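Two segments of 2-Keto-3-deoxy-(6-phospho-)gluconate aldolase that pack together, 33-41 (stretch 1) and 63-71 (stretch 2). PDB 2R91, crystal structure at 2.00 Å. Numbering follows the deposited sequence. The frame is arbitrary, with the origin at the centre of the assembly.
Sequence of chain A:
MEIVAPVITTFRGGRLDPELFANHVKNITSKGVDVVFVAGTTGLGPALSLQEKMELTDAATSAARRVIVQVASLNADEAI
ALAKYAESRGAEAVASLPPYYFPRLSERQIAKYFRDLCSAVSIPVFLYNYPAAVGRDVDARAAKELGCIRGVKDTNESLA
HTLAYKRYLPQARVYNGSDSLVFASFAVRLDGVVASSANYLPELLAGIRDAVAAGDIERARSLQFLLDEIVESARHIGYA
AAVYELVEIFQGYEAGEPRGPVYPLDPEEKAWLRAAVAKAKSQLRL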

ATOM      1  N   VAL A  33       8.133  34.391   4.888  1.00 20.90           N
ATOM      2  CA  VAL A  33       8.624  33.197   5.585  1.00 19.74           C
ATOM      3  C   VAL A  33       9.078  33.617   6.994  1.00 20.36           C
ATOM      4  O   VAL A  33       9.908  34.523   7.138  1.00 19.12           O
ATOM      5  CB  VAL A  33       9.775  32.492   4.831  1.00 19.29           C
ATOM      6  CG1 VAL A  33      10.337  31.319   5.667  1.00 19.02           C
ATOM      7  CG2 VAL A  33       9.288  31.997   3.442  1.00 16.76           C
ATOM      8  N   ASP A  34       8.519  32.957   7.998  1.00 19.98           N
ATOM      9  CA  ASP A  34       8.793  33.244   9.405  1.00 22.06           C
ATOM     10  C   ASP A  34      10.012  32.480   9.936  1.00 22.97           C
ATOM     11  O   ASP A  34      10.751  32.999  10.789  1.00 22.40           O
ATOM     12  CB  ASP A  34       7.580  32.887  10.260  1.00 22.02           C
ATOM     13  CG  ASP A  34       6.342  33.722   9.899  1.00 23.86           C
ATOM     14  OD1 ASP A  34       6.443  34.971   9.985  1.00 23.50           O
ATOM     15  OD2 ASP A  34       5.292  33.140   9.499  1.00 20.13           O
ATOM     16  N   VAL A  35      10.172  31.239   9.486  1.00 21.42           N
ATOM     17  CA  VAL A  35      11.159  30.304  10.062  1.00 19.98           C
ATOM     18  C   VAL A  35      11.794  29.562   8.879  1.00 20.26           C
ATOM     19  O   VAL A  35      11.101  29.222   7.921  1.00 18.85           O
ATOM     20  CB  VAL A  35      10.478  29.249  10.988  1.00 20.14           C
ATOM     21  CG1 VAL A  35      11.524  28.224  11.585  1.00 21.04           C
ATOM     22  CG2 VAL A  35       9.646  29.896  12.161  1.00 20.13           C
ATOM     23  N   VAL A  36      13.109  29.335   8.931  1.00 18.06           N
ATOM     24  CA  VAL A  36      13.809  28.582   7.922  1.00 18.75           C
ATOM     25  C   VAL A  36      14.070  27.182   8.489  1.00 20.09           C
ATOM     26  O   VAL A  36      14.661  27.037   9.572  1.00 20.20           O
ATOM     27  CB  VAL A  36      15.146  29.292   7.528  1.00 19.30           C
ATOM     28  CG1 VAL A  36      16.045  28.392   6.672  1.00 18.69           C
ATOM     29  CG2 VAL A  36      14.833  30.612   6.846  1.00 21.11           C
ATOM     30  N   PHE A  37      13.615  26.166   7.757  1.00 19.01           N
ATOM     31  CA  PHE A  37      13.838  24.740   8.108  1.00 19.97           C
ATOM     32  C   PHE A  37      14.923  24.208   7.179  1.00 19.05           C
ATOM     33  O   PHE A  37      14.698  24.040   5.979  1.00 17.85           O
ATOM     34  CB  PHE A  37      12.499  23.974   7.946  1.00 22.36           C
ATOM     35  CG  PHE A  37      12.535  22.509   8.333  1.00 23.75           C
ATOM     36  CD1 PHE A  37      12.851  22.102   9.606  1.00 27.55           C
ATOM     37  CD2 PHE A  37      12.196  21.537   7.426  1.00 24.70           C
ATOM     38  CE1 PHE A  37      12.846  20.724   9.956  1.00 28.04           C
ATOM     39  CE2 PHE A  37      12.195  20.181   7.762  1.00 25.92           C
ATOM     40  CZ  PHE A  37      12.506  19.773   9.016  1.00 24.61           C
ATOM     41  N   VAL A  38      16.131  23.986   7.720  1.00 17.95           N
ATOM     42  CA  VAL A  38      17.261  23.506   6.903  1.00 16.81           C
ATOM     43  C   VAL A  38      17.429  21.983   6.898  1.00 15.26           C
ATOM     44  O   VAL A  38      17.209  21.321   7.926  1.00 16.25           O
ATOM     45  CB  VAL A  38      18.590  24.218   7.356  1.00 16.16           C
ATOM     46  N   ALA A  39      17.813  21.459   5.737  1.00 15.78           N
ATOM     47  CA  ALA A  39      18.081  20.011   5.478  1.00 16.81           C
ATOM     48  C   ALA A  39      16.822  19.145   5.592  1.00 18.02           C
ATOM     49  O   ALA A  39      16.877  17.977   6.018  1.00 17.62           O
ATOM     50  CB  ALA A  39      19.237  19.462   6.370  1.00 14.96           C
ATOM     51  N   GLY A  40      15.668  19.737   5.261  1.00 18.35           N
ATOM     52  CA  GLY A  40      14.431  18.937   5.148  1.00 18.46           C
ATOM     53  C   GLY A  40      14.521  18.149   3.857  1.00 17.56           C
ATOM     54  O   GLY A  40      15.549  18.214   3.184  1.00 15.72           O
ATOM     55  N   THR A  41      13.472  17.399   3.495  1.00 16.19           N
ATOM     56  CA  THR A  41      13.514  16.668   2.218  1.00 16.94           C
ATOM     57  C   THR A  41      13.681  17.607   1.048  1.00 14.94           C
ATOM     58  O   THR A  41      14.448  17.328   0.127  1.00 16.40           O
ATOM     59  CB  THR A  41      12.235  15.798   2.020  1.00 17.37           C
ATOM     60  OG1 THR A  41      12.162  14.909   3.116  1.00 18.88           O
ATOM     61  CG2 THR A  41      12.304  15.001   0.714  1.00 17.13           C
TER
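Stretch 2 (63-71) AARRVIVQV

The contact between these two segments is a pairing of neighbouring parallel β-strands, held by a regular ladder of backbone hydrogen bonds and lined by mostly aliphatic side chains. Stretch 2 leaves a helix at A64, keeps one non-extended residue at R65, and is extended from R66 into strand 67-70. It runs in the same direction as the strand of stretch 1 that ends at V38, with an angle of 14° between the two axes and a closest approach of 4.7 Å, the spacing expected of adjacent strands in a sheet.

The register is simple: V36 lies beside V67, F37 beside I68 and V38 beside V69, with CA-CA distances of 4.8, 4.8 and 4.9 Å. In a parallel pair, a residue that bonds across the gap does so with the residues before and after its partner, and the pattern here is a clear example. The amide N of V36 donates to O of R66 at 2.9 Å, and its O accepts from N of I68 at 2.8 Å. One repeat further on, N of V38 donates to O of I68 at 2.9 Å, while O of V38 accepts from N of Q70 at 2.9 Å. V36 and V38 thus turn both backbone polar groups toward stretch 2, which answers through R66, I68 and Q70. Longer and weaker CA-H...O contacts supplement the ladder, as between CA of V67 and O of V36 at 3.2 Å and between CA of F37 and O of I68 at 3.3 Å.

Alternation of the extended chain sorts the side chains between the two faces of the sheet. V36, V38, V67 and V69 share one face, where CB of V36 lies 4.4 Å from CG2 of V67; CG2 of V36 also reaches back to CB of A64 at 3.6 Å. F37 and I68 occupy the opposite face. There CG2 of I68 meets the edge of the F37 ring, 3.7 Å from CD1, and CG1 of I68 packs against CG1 of V35 at 3.9 Å.

At the start of the ladder, the CA-to-CB bond of R66 points toward stretch 1, and its side chain reaches across V35, whose CG2 sits over one face of the guanidinium, 3.5 Å from CZ of R66. The guanidinium nitrogens find their hydrogen bonds elsewhere in the structure. A water ties the backbones together here, donating to O of D34 at 3.2 Å and accepting from N of R66 at 2.9 Å. At the far end, NE2 of Q70 approaches CZ of F37 at 3.6 Å.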

ATOM      1  N   ALA A  63      21.783  33.880   7.984  1.00 27.63           N
ATOM      2  CA  ALA A  63      20.845  34.581   7.079  1.00 27.14           C
ATOM      3  C   ALA A  63      19.449  34.832   7.687  1.00 26.91           C
ATOM      4  O   ALA A  63      18.734  35.751   7.263  1.00 28.49           O
ATOM      5  CB  ALA A  63      20.733  33.846   5.720  1.00 27.11           C
ATOM      6  N   ALA A  64      19.057  34.041   8.684  1.00 25.64           N
ATOM      7  CA  ALA A  64      17.701  34.126   9.208  1.00 25.53           C
ATOM      8  C   ALA A  64      17.734  34.152  10.712  1.00 25.62           C
ATOM      9  O   ALA A  64      18.542  33.463  11.325  1.00 24.77           O
ATOM     10  CB  ALA A  64      16.857  32.920   8.735  1.00 24.48           C
ATOM     11  N   ARG A  65      16.805  34.877  11.314  1.00 25.81           N
ATOM     12  CA  ARG A  65      16.746  34.929  12.779  1.00 28.90           C
ATOM     13  C   ARG A  65      16.120  33.716  13.412  1.00 26.77           C
ATOM     14  O   ARG A  65      16.377  33.456  14.574  1.00 25.37           O
ATOM     15  CB  ARG A  65      15.968  36.153  13.240  1.00 33.79           C
ATOM     16  CG  ARG A  65      16.382  37.396  12.486  1.00 39.53           C
ATOM     17  CD  ARG A  65      17.375  38.215  13.277  1.00 44.29           C
ATOM     18  NE  ARG A  65      16.653  39.155  14.131  1.00 48.01           N
ATOM     19  CZ  ARG A  65      16.591  40.467  13.935  1.00 49.60           C
ATOM     20  NH1 ARG A  65      17.225  41.030  12.912  1.00 50.58           N
ATOM     21  NH2 ARG A  65      15.901  41.222  14.780  1.00 50.73           N
ATOM     22  N   ARG A  66      15.274  32.986  12.664  1.00 23.60           N
ATOM     23  CA  ARG A  66      14.588  31.810  13.215  1.00 22.54           C
ATOM     24  C   ARG A  66      14.863  30.582  12.337  1.00 22.79           C
ATOM     25  O   ARG A  66      14.445  30.531  11.171  1.00 20.07           O
ATOM     26  CB  ARG A  66      13.079  32.041  13.308  1.00 23.16           C
ATOM     27  CG  ARG A  66      12.677  33.250  14.168  1.00 24.48           C
ATOM     28  CD  ARG A  66      11.163  33.349  14.400  1.00 24.04           C
ATOM     29  NE  ARG A  66      10.694  32.135  15.039  1.00 25.37           N
ATOM     30  CZ  ARG A  66       9.431  31.760  15.127  1.00 26.50           C
ATOM     31  NH1 ARG A  66       8.482  32.534  14.618  1.00 26.80           N
ATOM     32  NH2 ARG A  66       9.126  30.612  15.727  1.00 25.89           N
ATOM     33  N   VAL A  67      15.544  29.592  12.907  1.00 20.78           N
ATOM     34  CA  VAL A  67      16.071  28.460  12.120  1.00 19.65           C
ATOM     35  C   VAL A  67      15.823  27.172  12.874  1.00 20.13           C
ATOM     36  O   VAL A  67      16.104  27.071  14.088  1.00 18.37           O
ATOM     37  CB  VAL A  67      17.614  28.617  11.838  1.00 18.94           C
ATOM     38  CG1 VAL A  67      18.179  27.374  11.194  1.00 18.33           C
ATOM     39  CG2 VAL A  67      17.901  29.820  10.957  1.00 18.10           C
ATOM     40  N   ILE A  68      15.260  26.180  12.178  1.00 18.78           N
ATOM     41  CA  ILE A  68      15.198  24.825  12.723  1.00 18.79           C
ATOM     42  C   ILE A  68      16.056  23.946  11.824  1.00 18.18           C
ATOM     43  O   ILE A  68      15.951  24.023  10.600  1.00 19.72           O
ATOM     44  CB  ILE A  68      13.735  24.274  12.740  1.00 20.20           C
ATOM     45  CG1 ILE A  68      12.844  25.136  13.642  1.00 21.83           C
ATOM     46  CG2 ILE A  68      13.691  22.772  13.124  1.00 17.78           C
ATOM     47  CD1 ILE A  68      11.292  24.752  13.546  1.00 22.15           C
ATOM     48  N   VAL A  69      16.910  23.112  12.418  1.00 17.80           N
ATOM     49  CA  VAL A  69      17.807  22.265  11.643  1.00 17.07           C
ATOM     50  C   VAL A  69      17.377  20.789  11.730  1.00 16.93           C
ATOM     51  O   VAL A  69      17.179  20.240  12.827  1.00 16.18           O
ATOM     52  CB  VAL A  69      19.316  22.432  12.091  1.00 18.35           C
ATOM     53  CG1 VAL A  69      20.246  21.592  11.222  1.00 17.06           C
ATOM     54  CG2 VAL A  69      19.736  23.914  12.039  1.00 17.57           C
ATOM     55  N   GLN A  70      17.219  20.179  10.558  1.00 16.74           N
ATOM     56  CA  GLN A  70      16.923  18.748  10.378  1.00 18.76           C
ATOM     57  C   GLN A  70      18.234  17.971  10.548  1.00 18.03           C
ATOM     58  O   GLN A  70      19.164  18.200   9.789  1.00 18.50           O
ATOM     59  CB  GLN A  70      16.406  18.468   8.939  1.00 18.74           C
ATOM     60  CG  GLN A  70      16.782  16.975   8.403  1.00 23.68           C
ATOM     61  CD  GLN A  70      15.885  16.252   9.157  1.00 22.38           C
ATOM     62  OE1 GLN A  70      16.092  15.162   9.677  1.00 19.12           O
ATOM     63  NE2 GLN A  70      14.838  17.021   9.444  1.00 24.05           N
ATOM     64  N   VAL A  71      18.289  17.035  11.489  1.00 17.44           N
ATOM     65  CA  VAL A  71      19.587  16.418  11.848  1.00 18.78           C
ATOM     66  C   VAL A  71      19.760  14.908  11.538  1.00 18.86           C
ATOM     67  O   VAL A  71      20.822  14.326  11.820  1.00 18.52           O
ATOM     68  CB  VAL A  71      19.913  16.694  13.343  1.00 18.05           C
ATOM     69  CG1 VAL A  71      19.929  18.199  13.626  1.00 16.86           C
ATOM     70  CG2 VAL A  71      18.926  15.942  14.277  1.00 18.28           C
TER
HETATM   71  O   HOH W   1      13.774  33.937  10.310  1.00 32.45           O